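PDB 6LIR: TCR beta chain from Gallus gallus, which pairs with the TCR alpha chain to form the chicken alpha-beta T-cell receptor, which probably recognises antigen presented by MHC molecules. Local coordinates for residues Val154-Gly159 with Arg198-Ala203; Val121-Pro126 with Ile214-Tyr219; Val166-Ile171 with Leu181-Arg186; Val160-Gly165 with Leu185-Gln190. All blocks are in the same frame, centred on the assembly; numbering follows the deposited sequence.

Contact 1 (Val154-Gly159 with Arg198-Ala203); sequences VWKVNG and RFECIA
The indole of W155 carries C201 on one face. C201 CB stands 3.9 Å from the centroid of the six-membered ring of W155, 10° off the ring normal, a CH-pi contact. SG lies obliquely to the same ring, a sulfur-aromatic contact, and is bonded to C141. The backbone carbonyl carbon of F199 lies at the indole edge. W155 NE1 donates outside the pair, to S183 OG. N158 CA lies over one face of the R198 guanidinium. V157 and F199 run side by side, and V157 CG2 meets F199 CD1 at 3.9 Å. On the other sheet face, K156 CG lies 3.7 Å from I202 CD1.

The strands are antiparallel, at 154°. V154 with I202 and K156 with E200 are hydrogen-bonded pairs; W155 with C201 and V157 with F199 are non-hydrogen-bonded pairs. N158 extends the ladder past the strand end. Its N donates to R198 O, and R198 N donates to N158 OD1 at 2.6 Å, from above the amide plane. An alanine at N158 would lose the OD1 acceptor and the ND2 bond to N197, and would probably loosen the start of strand 198-207. A water accepts from G159 N at 2.6 Å and donates to E200 OE2.

A tryptophan packed on an intersheet disulfide is the hallmark of the immunoglobulin-fold core, here in the C1-set constant domain. The segments lie on its C and F strands.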
loop_
_atom_site.group_PDB
_atom_site.type_symbol
_atom_site.label_atom_id
_atom_site.label_comp_id
_atom_site.label_asym_id
_atom_site.label_seq_id
_atom_site.Cartn_x
_atom_site.Cartn_y
_atom_site.Cartn_z
ATOM N N VAL B 154 7.087 3.531 8.596
ATOM C CA VAL B 154 6.150 4.593 8.938
ATOM C C VAL B 154 6.907 5.754 9.564
ATOM O O VAL B 154 8.037 5.611 10.036
ATOM C CB VAL B 154 5.034 4.111 9.893
ATOM C CG1 VAL B 154 4.128 3.109 9.198
ATOM C CG2 VAL B 154 5.636 3.518 11.158
ATOM N N TRP B 155 6.250 6.910 9.589
ATOM C CA TRP B 155 6.795 8.108 10.208
ATOM C C TRP B 155 5.979 8.496 11.432
ATOM O O TRP B 155 4.747 8.406 11.423
ATOM C CB TRP B 155 6.801 9.280 9.225
ATOM C CG TRP B 155 7.826 9.197 8.142
ATOM C CD1 TRP B 155 7.660 8.670 6.895
ATOM C CD2 TRP B 155 9.168 9.690 8.195
ATOM N NE1 TRP B 155 8.822 8.794 6.169
ATOM C CE2 TRP B 155 9.763 9.415 6.946
ATOM C CE3 TRP B 155 9.927 10.332 9.179
ATOM C CZ2 TRP B 155 11.081 9.760 6.656
ATOM C CZ3 TRP B 155 11.236 10.672 8.890
ATOM C CH2 TRP B 155 11.798 10.387 7.638
ATOM N N LYS B 156 6.670 8.937 12.481
ATOM C CA LYS B 156 6.064 9.685 13.571
ATOM C C LYS B 156 6.722 11.054 13.667
ATOM O O LYS B 156 7.947 11.167 13.558
ATOM C CB LYS B 156 6.192 8.936 14.900
ATOM C CG LYS B 156 5.299 7.708 14.999
ATOM C CD LYS B 156 5.301 7.131 16.408
ATOM C CE LYS B 156 4.351 5.956 16.521
ATOM N NZ LYS B 156 4.399 5.325 17.868
ATOM N N VAL B 157 5.921 12.090 13.898
ATOM C CA VAL B 157 6.439 13.425 14.169
ATOM C C VAL B 157 6.004 13.803 15.578
ATOM O O VAL B 157 4.806 13.975 15.842
ATOM C CB VAL B 157 5.954 14.459 13.143
ATOM C CG1 VAL B 157 6.468 15.839 13.511
ATOM C CG2 VAL B 157 6.415 14.076 11.744
ATOM N N ASN B 158 6.977 13.951 16.474
ATOM C CA ASN B 158 6.739 14.271 17.878
ATOM C C ASN B 158 5.744 13.288 18.497
ATOM O O ASN B 158 4.703 13.664 19.038
ATOM C CB ASN B 158 6.266 15.717 18.033
ATOM C CG ASN B 158 7.339 16.722 17.659
ATOM O OD1 ASN B 158 8.528 16.484 17.875
ATOM N ND2 ASN B 158 6.924 17.849 17.093
ATOM N N GLY B 159 6.089 12.004 18.409
ATOM C CA GLY B 159 5.288 10.946 18.988
ATOM C C GLY B 159 3.988 10.623 18.279
ATOM O O GLY B 159 3.331 9.645 18.657
ATOM N N ARG B 198 10.748 16.347 16.451
ATOM C CA ARG B 198 11.339 15.018 16.419
ATOM C C ARG B 198 10.744 14.255 15.241
ATOM O O ARG B 198 9.559 13.908 15.255
ATOM C CB ARG B 198 11.107 14.292 17.740
ATOM C CG ARG B 198 11.393 12.804 17.712
ATOM C CD ARG B 198 11.686 12.306 19.118
ATOM N NE ARG B 198 10.470 11.898 19.812
ATOM C CZ ARG B 198 9.720 12.712 20.547
ATOM N NH1 ARG B 198 8.626 12.251 21.138
ATOM N NH2 ARG B 198 10.063 13.987 20.696
ATOM N N PHE B 199 11.565 13.982 14.228
ATOM C CA PHE B 199 11.112 13.306 13.019
ATOM C C PHE B 199 11.601 11.865 13.085
ATOM O O PHE B 199 12.806 11.603 13.042
ATOM C CB PHE B 199 11.627 14.008 11.765
ATOM C CG PHE B 199 11.187 15.436 11.650
ATOM C CD1 PHE B 199 9.917 15.755 11.190
ATOM C CD2 PHE B 199 12.042 16.461 12.012
ATOM C CE1 PHE B 199 9.515 17.079 11.092
ATOM C CE2 PHE B 199 11.650 17.778 11.917
ATOM C CZ PHE B 199 10.387 18.090 11.458
ATOM N N GLU B 200 10.653 10.939 13.208
ATOM C CA GLU B 200 10.938 9.553 13.548
ATOM C C GLU B 200 10.470 8.650 12.419
ATOM O O GLU B 200 9.291 8.662 12.049
ATOM C CB GLU B 200 10.255 9.185 14.864
ATOM C CG GLU B 200 10.298 7.721 15.237
ATOM C CD GLU B 200 9.875 7.500 16.679
ATOM O OE1 GLU B 200 10.061 6.377 17.196
ATOM O OE2 GLU B 200 9.351 8.456 17.292
ATOM N N CYS B 201 11.395 7.869 11.882
ATOM C CA CYS B 201 11.096 6.840 10.902
ATOM C C CYS B 201 11.226 5.491 11.584
ATOM O O CYS B 201 12.261 5.204 12.193
ATOM C CB CYS B 201 12.045 6.921 9.706
ATOM S SG CYS B 201 11.843 5.546 8.545
ATOM N N ILE B 202 10.202 4.653 11.452
ATOM C CA ILE B 202 10.149 3.367 12.138
ATOM C C ILE B 202 10.040 2.260 11.099
ATOM O O ILE B 202 9.194 2.320 10.201
ATOM C CB ILE B 202 8.964 3.300 13.119
ATOM C CG1 ILE B 202 9.072 4.400 14.174
ATOM C CG2 ILE B 202 8.865 1.920 13.771
ATOM C CD1 ILE B 202 7.727 4.973 14.577
ATOM N N ALA B 203 10.857 1.225 11.252
ATOM C CA ALA B 203 10.775 0.053 10.398
ATOM C C ALA B 203 10.257 -1.102 11.240
ATOM O O ALA B 203 10.897 -1.498 12.219
ATOM C CB ALA B 203 12.136 -0.281 9.788
HETATM O O HOH W 1 8.170 11.313 16.936
#

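Contact 2 (Val121-Pro126 with Ile214-Tyr219); sequences VVIFSP and IQKIIY
Three side chains of 214-219 face two of 121-126 and interlock with them. I214, K216 and I218 point one way, V121 and I123 the other. The backbones run nearly parallel, 17° apart, with axes 7.0 Å apart at closest approach. K216 CB is the central bump. It sits in the hollow between V121 and I123, 4.0 Å from V121 CG1 and 4.1 Å from I123 CG1. Both pairs slide past each other in opposite directions. V121 CG2 turns to the other side and meets I214 CG2 at 4.0 Å. I123 CG2 crosses I218 CG2 obliquely at 3.7 Å, while I123 CD1 reaches K216 O at 3.7 Å. I218 CD1 closes the far end against S125 CA and the ring of P126.

The K216 chain bends at chi2 (64°), and its methylenes run along the carbonyl of V121, with CD 3.5 Å from V121 O. Its amine has a long, weak ion pair with D124 of the TCR alpha chain.

The two strands belong to opposite sheets of the constant domain and meet along one side of the sandwich. Strand 120-124 bonds to strand 136-146, and strand 210-219 to strand 198-207. W192 of helix 189-192 packs on both P126 and I218.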
loop_
_atom_site.group_PDB
_atom_site.type_symbol
_atom_site.label_atom_id
_atom_site.label_comp_id
_atom_site.label_asym_id
_atom_site.label_seq_id
_atom_site.Cartn_x
_atom_site.Cartn_y
_atom_site.Cartn_z
ATOM N N VAL B 121 18.705 0.986 8.881
ATOM C CA VAL B 121 17.774 2.100 8.762
ATOM C C VAL B 121 18.547 3.385 9.000
ATOM O O VAL B 121 19.139 3.568 10.070
ATOM C CB VAL B 121 16.604 1.989 9.753
ATOM C CG1 VAL B 121 15.605 3.115 9.515
ATOM C CG2 VAL B 121 15.918 0.629 9.642
ATOM N N VAL B 122 18.544 4.269 8.006
ATOM C CA VAL B 122 19.162 5.581 8.118
ATOM C C VAL B 122 18.170 6.624 7.630
ATOM O O VAL B 122 17.329 6.352 6.766
ATOM C CB VAL B 122 20.484 5.669 7.320
ATOM C CG1 VAL B 122 21.462 4.601 7.787
ATOM C CG2 VAL B 122 20.222 5.531 5.826
ATOM N N ILE B 123 18.249 7.817 8.210
ATOM C CA ILE B 123 17.596 8.996 7.660
ATOM C C ILE B 123 18.674 9.866 7.034
ATOM O O ILE B 123 19.717 10.114 7.650
ATOM C CB ILE B 123 16.817 9.770 8.734
ATOM C CG1 ILE B 123 15.723 8.883 9.334
ATOM C CG2 ILE B 123 16.225 11.045 8.141
ATOM C CD1 ILE B 123 14.927 9.557 10.429
ATOM N N PHE B 124 18.414 10.353 5.830
ATOM C CA PHE B 124 19.333 11.262 5.174
ATOM C C PHE B 124 19.021 12.689 5.592
ATOM O O PHE B 124 17.854 13.086 5.669
ATOM C CB PHE B 124 19.260 11.096 3.657
ATOM C CG PHE B 124 19.911 9.833 3.164
ATOM C CD1 PHE B 124 21.234 9.831 2.754
ATOM C CD2 PHE B 124 19.204 8.643 3.130
ATOM C CE1 PHE B 124 21.837 8.670 2.307
ATOM C CE2 PHE B 124 19.802 7.474 2.686
ATOM C CZ PHE B 124 21.120 7.490 2.273
ATOM N N SER B 125 20.069 13.440 5.908
ATOM C CA SER B 125 19.905 14.859 6.170
ATOM C C SER B 125 19.308 15.535 4.939
ATOM O O SER B 125 19.703 15.229 3.810
ATOM C CB SER B 125 21.246 15.504 6.525
ATOM O OG SER B 125 21.959 14.716 7.459
ATOM N N PRO B 126 18.347 16.437 5.113
ATOM C CA PRO B 126 17.751 17.098 3.951
ATOM C C PRO B 126 18.719 18.098 3.343
ATOM O O PRO B 126 19.608 18.630 4.013
ATOM C CB PRO B 126 16.519 17.798 4.531
ATOM C CG PRO B 126 16.870 18.030 5.958
ATOM C CD PRO B 126 17.718 16.859 6.375
ATOM N N ILE B 214 12.731 -1.076 14.465
ATOM C CA ILE B 214 13.904 -0.225 14.592
ATOM C C ILE B 214 13.435 1.208 14.419
ATOM O O ILE B 214 12.660 1.507 13.503
ATOM C CB ILE B 214 14.993 -0.591 13.568
ATOM C CG1 ILE B 214 15.463 -2.031 13.798
ATOM C CG2 ILE B 214 16.163 0.375 13.663
ATOM C CD1 ILE B 214 16.437 -2.533 12.758
ATOM N N GLN B 215 13.907 2.093 15.287
ATOM C CA GLN B 215 13.475 3.481 15.274
ATOM C C GLN B 215 14.681 4.367 15.005
ATOM O O GLN B 215 15.726 4.217 15.646
ATOM C CB GLN B 215 12.809 3.861 16.602
ATOM C CG GLN B 215 11.608 2.988 16.976
ATOM C CD GLN B 215 11.990 1.761 17.793
ATOM O OE1 GLN B 215 11.376 0.699 17.665
ATOM N NE2 GLN B 215 13.004 1.903 18.640
ATOM N N LYS B 216 14.531 5.279 14.052
ATOM C CA LYS B 216 15.563 6.243 13.715
ATOM C C LYS B 216 14.982 7.638 13.860
ATOM O O LYS B 216 13.831 7.881 13.489
ATOM C CB LYS B 216 16.079 6.024 12.291
ATOM C CG LYS B 216 17.553 6.313 12.126
ATOM C CD LYS B 216 18.405 5.359 12.949
ATOM C CE LYS B 216 19.800 5.930 13.128
ATOM N NZ LYS B 216 20.803 4.924 13.565
ATOM N N ILE B 217 15.780 8.562 14.382
ATOM C CA ILE B 217 15.306 9.908 14.665
ATOM C C ILE B 217 16.235 10.908 13.999
ATOM O O ILE B 217 17.451 10.700 13.941
ATOM C CB ILE B 217 15.242 10.184 16.182
ATOM C CG1 ILE B 217 14.622 9.002 16.931
ATOM C CG2 ILE B 217 14.486 11.477 16.463
ATOM C CD1 ILE B 217 13.125 9.011 16.955
ATOM N N ILE B 218 15.659 12.001 13.515
ATOM C CA ILE B 218 16.410 13.201 13.184
ATOM C C ILE B 218 15.602 14.382 13.698
ATOM O O ILE B 218 14.371 14.402 13.583
ATOM C CB ILE B 218 16.694 13.303 11.667
ATOM C CG1 ILE B 218 17.649 14.462 11.367
ATOM C CG2 ILE B 218 15.403 13.432 10.866
ATOM C CD1 ILE B 218 18.245 14.411 9.969
ATOM N N TYR B 219 16.284 15.332 14.320
ATOM C CA TYR B 219 15.654 16.551 14.798
ATOM C C TYR B 219 15.812 17.666 13.775
ATOM O O TYR B 219 16.693 17.630 12.913
ATOM C CB TYR B 219 16.236 16.966 16.151
ATOM C CG TYR B 219 15.692 16.133 17.285
ATOM C CD1 TYR B 219 14.533 16.508 17.951
ATOM C CD2 TYR B 219 16.321 14.955 17.670
ATOM C CE1 TYR B 219 14.024 15.741 18.983
ATOM C CE2 TYR B 219 15.819 14.181 18.701
ATOM C CZ TYR B 219 14.672 14.579 19.353
ATOM O OH TYR B 219 14.170 13.814 20.380
#

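Contact 3 (Val166-Ile171 with Leu181-Arg186)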
loop_
_atom_site.group_PDB
_atom_site.type_symbol
_atom_site.label_atom_id
_atom_site.label_comp_id
_atom_site.label_asym_id
_atom_site.label_seq_id
_atom_site.Cartn_x
_atom_site.Cartn_y
_atom_site.Cartn_z
ATOM N N VAL B 166 3.974 12.250 3.386
ATOM C CA VAL B 166 4.749 11.018 3.384
ATOM C C VAL B 166 4.521 10.305 2.060
ATOM O O VAL B 166 3.373 10.103 1.638
ATOM C CB VAL B 166 4.361 10.119 4.569
ATOM C CG1 VAL B 166 5.056 8.763 4.471
ATOM C CG2 VAL B 166 4.712 10.803 5.881
ATOM N N GLY B 167 5.611 9.941 1.391
ATOM C CA GLY B 167 5.518 8.996 0.299
ATOM C C GLY B 167 6.379 7.777 0.532
ATOM O O GLY B 167 7.609 7.876 0.524
ATOM N N THR B 168 5.753 6.619 0.696
ATOM C CA THR B 168 6.452 5.372 0.974
ATOM C C THR B 168 6.330 4.448 -0.226
ATOM O O THR B 168 5.234 4.293 -0.777
ATOM C CB THR B 168 5.890 4.703 2.231
ATOM O OG1 THR B 168 5.986 5.617 3.334
ATOM C CG2 THR B 168 6.668 3.441 2.558
ATOM N N ASP B 169 7.448 3.851 -0.642
ATOM C CA ASP B 169 7.386 2.856 -1.705
ATOM C C ASP B 169 6.437 1.737 -1.306
ATOM O O ASP B 169 6.487 1.234 -0.179
ATOM C CB ASP B 169 8.773 2.278 -1.991
ATOM C CG ASP B 169 9.763 3.328 -2.426
ATOM O OD1 ASP B 169 9.321 4.433 -2.803
ATOM O OD2 ASP B 169 10.980 3.047 -2.394
ATOM N N GLU B 170 5.571 1.345 -2.238
ATOM C CA GLU B 170 4.658 0.241 -1.979
ATOM C C GLU B 170 5.349 -1.112 -2.088
ATOM O O GLU B 170 4.902 -2.081 -1.465
ATOM C CB GLU B 170 3.452 0.332 -2.917
ATOM C CG GLU B 170 2.503 1.463 -2.525
ATOM C CD GLU B 170 1.196 1.455 -3.297
ATOM O OE1 GLU B 170 0.978 2.383 -4.104
ATOM O OE2 GLU B 170 0.381 0.532 -3.087
ATOM N N ILE B 171 6.436 -1.198 -2.851
ATOM C CA ILE B 171 7.093 -2.466 -3.143
ATOM C C ILE B 171 8.594 -2.316 -2.931
ATOM O O ILE B 171 9.183 -1.275 -3.248
ATOM C CB ILE B 171 6.770 -2.959 -4.575
ATOM C CG1 ILE B 171 7.083 -4.449 -4.719
ATOM C CG2 ILE B 171 7.510 -2.149 -5.624
ATOM C CD1 ILE B 171 6.410 -5.104 -5.908
ATOM N N LEU B 181 13.910 -0.465 0.989
ATOM C CA LEU B 181 12.638 0.241 0.924
ATOM C C LEU B 181 12.870 1.686 1.339
ATOM O O LEU B 181 13.646 1.956 2.256
ATOM C CB LEU B 181 11.570 -0.412 1.816
ATOM C CG LEU B 181 10.121 0.004 1.533
ATOM C CD1 LEU B 181 9.588 -0.675 0.274
ATOM C CD2 LEU B 181 9.218 -0.291 2.725
ATOM N N THR B 182 12.197 2.610 0.661
ATOM C CA THR B 182 12.434 4.033 0.847
ATOM C C THR B 182 11.136 4.742 1.199
ATOM O O THR B 182 10.081 4.446 0.632
ATOM C CB THR B 182 13.045 4.658 -0.422
ATOM O OG1 THR B 182 14.260 3.978 -0.756
ATOM C CG2 THR B 182 13.344 6.135 -0.216
ATOM N N SER B 183 11.227 5.705 2.114
ATOM C CA SER B 183 10.095 6.551 2.460
ATOM C C SER B 183 10.573 7.986 2.561
ATOM O O SER B 183 11.618 8.258 3.157
ATOM C CB SER B 183 9.452 6.125 3.784
ATOM O OG SER B 183 8.281 6.885 4.022
ATOM N N ARG B 184 9.811 8.893 1.964
ATOM C CA ARG B 184 10.121 10.313 1.968
ATOM C C ARG B 184 9.036 11.055 2.727
ATOM O O ARG B 184 7.844 10.815 2.503
ATOM C CB ARG B 184 10.260 10.847 0.540
ATOM C CG ARG B 184 11.512 10.345 -0.161
ATOM C CD ARG B 184 11.212 9.760 -1.537
ATOM N NE ARG B 184 10.255 8.666 -1.476
ATOM C CZ ARG B 184 10.351 7.539 -2.175
ATOM N NH1 ARG B 184 11.375 7.336 -2.993
ATOM N NH2 ARG B 184 9.420 6.609 -2.047
ATOM N N LEU B 185 9.447 11.918 3.649
ATOM C CA LEU B 185 8.558 12.874 4.299
ATOM C C LEU B 185 9.007 14.271 3.893
ATOM O O LEU B 185 10.101 14.708 4.267
ATOM C CB LEU B 185 8.578 12.706 5.818
ATOM C CG LEU B 185 7.993 13.856 6.646
ATOM C CD1 LEU B 185 6.529 14.107 6.292
ATOM C CD2 LEU B 185 8.150 13.591 8.144
ATOM N N ARG B 186 8.173 14.965 3.125
ATOM C CA ARG B 186 8.461 16.329 2.698
ATOM C C ARG B 186 7.676 17.307 3.561
ATOM O O ARG B 186 6.453 17.184 3.688
ATOM C CB ARG B 186 8.128 16.536 1.218
ATOM C CG ARG B 186 8.803 17.778 0.625
ATOM C CD ARG B 186 8.698 17.853 -0.894
ATOM N NE ARG B 186 9.747 18.709 -1.455
ATOM C CZ ARG B 186 9.723 19.229 -2.680
ATOM N NH1 ARG B 186 8.699 18.990 -3.485
ATOM N NH2 ARG B 186 10.726 19.993 -3.099
#
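R184 CG is anti to the carbonyl carbon (chi1 -71°); bends at chi2 and chi3 fold the guanidinium back over the neighbouring strand. D169 CG, also anti to its carbonyl carbon (chi1 -60°), turns the carboxylate toward it. R184 NH2 and D169 OD1 form a very short salt bridge, 2.3 Å, with NH2 above the carboxylate plane. G167 O, at the guanidinium edge, takes weak bonds from R184 NE and NH2 and a firm one from R184 N. G167 N donates to R184 O, completing a hydrogen-bonded pair, and D169 N donates almost straight to T182 O. D169 OD2 accepts weakly from T182 N and bonds T150 of the TCR alpha chain. T182 CG2 packs over one guanidinium face.

On the other face, T168 OG1 and S183 OG share a hydrogen bond of 2.7 Å. A valine in place of T168 would remove OG1 and would probably leave S183 OG, which accepts from W155 NE1, less firmly held. V166 CG2 meets L185 CD1 at 3.8 Å.

Strands 166-175 and 178-188 form an antiparallel hairpin at the edge of a constant-domain sheet. Its D169 and R184 face packs on the alpha chain, as in paired T-cell receptor constant domains.

Contact 4 (Val160-Gly165 with Leu185-Gln190); sequences VKRTEG and LRISAQ
The backbones meet at one point, the G165 carbonyl. R186 N donates to G165 O at 2.9 Å, nearly straight at 168°, but from above the carbonyl plane. L185 CA adds a CA-H...O contact to the same oxygen. G165 has positive phi (81°), and a CB there would clash with R186 O. A glycine therefore lets the loop turn close to the strand. The chain of 160-165 passes from strand 160-162 into this loop, while 185-188 is strand and S188 is the N-cap of helix 189-192, with its OG capping E191 N.

R162 carries the side-chain contact. CG is anti to the backbone N (chi1 171°), and the chain bends at chi2 to come across L185 and I187 at about a right angle. R162 NE donates to E164 O at 3.0 Å, in the carbonyl plane and on a lone pair. This ties the guanidinium to its own loop. L185 CD1 lies over one guanidinium face, 4.2 Å from R162 NE, and also reaches E164 O at 3.5 Å. I187 CG2 approaches R162 NH1 at 3.5 Å. A water at the guanidinium edge accepts from R162 NH1 at 3.0 Å and donates to R186 O at 2.7 Å. The other terminal nitrogen, NH2, forms a salt bridge with E191 in the helix.

R186 leads away from this contact, to E130 and to D135 of the TCR alpha chain. The arrangement is a loop crossing from one sheet to the other in the immunoglobulin C1-set sandwich, with an arginine laid over the end of the core.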
loop_
_atom_site.group_PDB
_atom_site.type_symbol
_atom_site.label_atom_id
_atom_site.label_comp_id
_atom_site.label_asym_id
_atom_site.label_seq_id
_atom_site.Cartn_x
_atom_site.Cartn_y
_atom_site.Cartn_z
ATOM N N VAL B 160 3.586 11.396 17.273
ATOM C CA VAL B 160 2.295 11.227 16.616
ATOM C C VAL B 160 2.499 10.623 15.233
ATOM O O VAL B 160 3.408 11.027 14.498
ATOM C CB VAL B 160 1.552 12.576 16.521
ATOM C CG1 VAL B 160 0.184 12.404 15.878
ATOM C CG2 VAL B 160 1.429 13.214 17.900
ATOM N N LYS B 161 1.629 9.679 14.868
ATOM C CA LYS B 161 1.621 9.122 13.517
ATOM C C LYS B 161 1.439 10.231 12.494
ATOM O O LYS B 161 0.525 11.052 12.611
ATOM C CB LYS B 161 0.501 8.090 13.362
ATOM C CG LYS B 161 0.364 7.122 14.521
ATOM C CD LYS B 161 0.551 5.678 14.098
ATOM C CE LYS B 161 0.356 4.746 15.290
ATOM N NZ LYS B 161 -0.864 3.901 15.162
ATOM N N ARG B 162 2.308 10.260 11.490
ATOM C CA ARG B 162 2.271 11.298 10.471
ATOM C C ARG B 162 2.026 10.657 9.116
ATOM O O ARG B 162 2.703 9.693 8.746
ATOM C CB ARG B 162 3.585 12.081 10.457
ATOM C CG ARG B 162 3.741 13.050 9.297
ATOM C CD ARG B 162 2.907 14.295 9.517
ATOM N NE ARG B 162 3.341 15.396 8.663
ATOM C CZ ARG B 162 4.045 16.440 9.087
ATOM N NH1 ARG B 162 4.396 17.394 8.237
ATOM N NH2 ARG B 162 4.396 16.535 10.362
ATOM N N THR B 163 1.084 11.218 8.367
ATOM C CA THR B 163 0.800 10.773 7.015
ATOM C C THR B 163 0.915 11.874 5.976
ATOM O O THR B 163 1.272 11.596 4.828
ATOM C CB THR B 163 -0.631 10.215 6.935
ATOM O OG1 THR B 163 -1.528 11.103 7.618
ATOM C CG2 THR B 163 -0.719 8.841 7.568
ATOM N N GLU B 164 0.604 13.111 6.350
ATOM C CA GLU B 164 0.703 14.247 5.445
ATOM C C GLU B 164 2.147 14.444 4.993
ATOM O O GLU B 164 3.056 14.601 5.817
ATOM C CB GLU B 164 0.145 15.503 6.116
ATOM C CG GLU B 164 -0.758 16.344 5.198
ATOM C CD GLU B 164 -2.137 15.736 5.029
ATOM O OE1 GLU B 164 -2.926 15.680 5.998
ATOM O OE2 GLU B 164 -2.420 15.254 3.915
ATOM N N GLY B 165 2.345 14.462 3.678
ATOM C CA GLY B 165 3.645 14.652 3.089
ATOM C C GLY B 165 4.507 13.417 3.033
ATOM O O GLY B 165 5.672 13.515 2.630
ATOM N N LEU B 185 9.447 11.918 3.649
ATOM C CA LEU B 185 8.558 12.874 4.299
ATOM C C LEU B 185 9.007 14.271 3.893
ATOM O O LEU B 185 10.101 14.708 4.267
ATOM C CB LEU B 185 8.578 12.706 5.818
ATOM C CG LEU B 185 7.993 13.856 6.646
ATOM C CD1 LEU B 185 6.529 14.107 6.292
ATOM C CD2 LEU B 185 8.150 13.591 8.144
ATOM N N ARG B 186 8.173 14.965 3.125
ATOM C CA ARG B 186 8.461 16.329 2.698
ATOM C C ARG B 186 7.676 17.307 3.561
ATOM O O ARG B 186 6.453 17.184 3.688
ATOM C CB ARG B 186 8.128 16.536 1.218
ATOM C CG ARG B 186 8.803 17.778 0.625
ATOM C CD ARG B 186 8.698 17.853 -0.894
ATOM N NE ARG B 186 9.747 18.709 -1.455
ATOM C CZ ARG B 186 9.723 19.229 -2.680
ATOM N NH1 ARG B 186 8.699 18.990 -3.485
ATOM N NH2 ARG B 186 10.726 19.993 -3.099
ATOM N N ILE B 187 8.383 18.257 4.177
ATOM C CA ILE B 187 7.766 19.221 5.077
ATOM C C ILE B 187 8.175 20.632 4.674
ATOM O O ILE B 187 9.166 20.841 3.970
ATOM C CB ILE B 187 8.162 18.957 6.542
ATOM C CG1 ILE B 187 9.681 19.057 6.685
ATOM C CG2 ILE B 187 7.666 17.587 6.994
ATOM C CD1 ILE B 187 10.189 18.744 8.065
ATOM N N SER B 188 7.391 21.606 5.136
ATOM C CA SER B 188 7.727 23.009 4.937
ATOM C C SER B 188 9.029 23.359 5.654
ATOM O O SER B 188 9.412 22.722 6.639
ATOM C CB SER B 188 6.593 23.902 5.438
ATOM O OG SER B 188 6.529 23.873 6.852
ATOM N N ALA B 189 9.727 24.373 5.130
ATOM C CA ALA B 189 10.946 24.850 5.779
ATOM C C ALA B 189 10.690 25.299 7.218
ATOM O O ALA B 189 11.505 25.032 8.110
ATOM C CB ALA B 189 11.561 25.985 4.960
ATOM N N GLN B 190 9.556 25.967 7.467
ATOM C CA GLN B 190 9.204 26.398 8.823
ATOM C C GLN B 190 9.138 25.217 9.789
ATOM O O GLN B 190 9.592 25.314 10.937
ATOM C CB GLN B 190 7.892 27.189 8.831
ATOM C CG GLN B 190 6.805 26.729 7.881
ATOM C CD GLN B 190 6.970 27.336 6.498
ATOM O OE1 GLN B 190 7.754 26.842 5.687
ATOM N NE2 GLN B 190 6.257 28.428 6.233
HETATM O O HOH W 2 4.462 18.055 5.297
#

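Overall arrangement
All four contacts lie in the constant domain and between them span both sheets of its sandwich. Contacts 1 and 2 are 9 Å apart between centres and share the sheet in which strands 198-207 and 210-219 are neighbours. Contact 3 belongs to the opposing sheet, its centre about 13 Å from that of contact 1; contacts 3 and 4, centres about 12 Å apart, share L185 and R186. W155 bridges the sheets by touching V166, S183 and L185. Along the chain, contacts 3 and 4 are nested within the loop closed by contact 1, which is itself nested within that of contact 2. Contacts 2, 3 and 4 use core strands that also border the alpha chain.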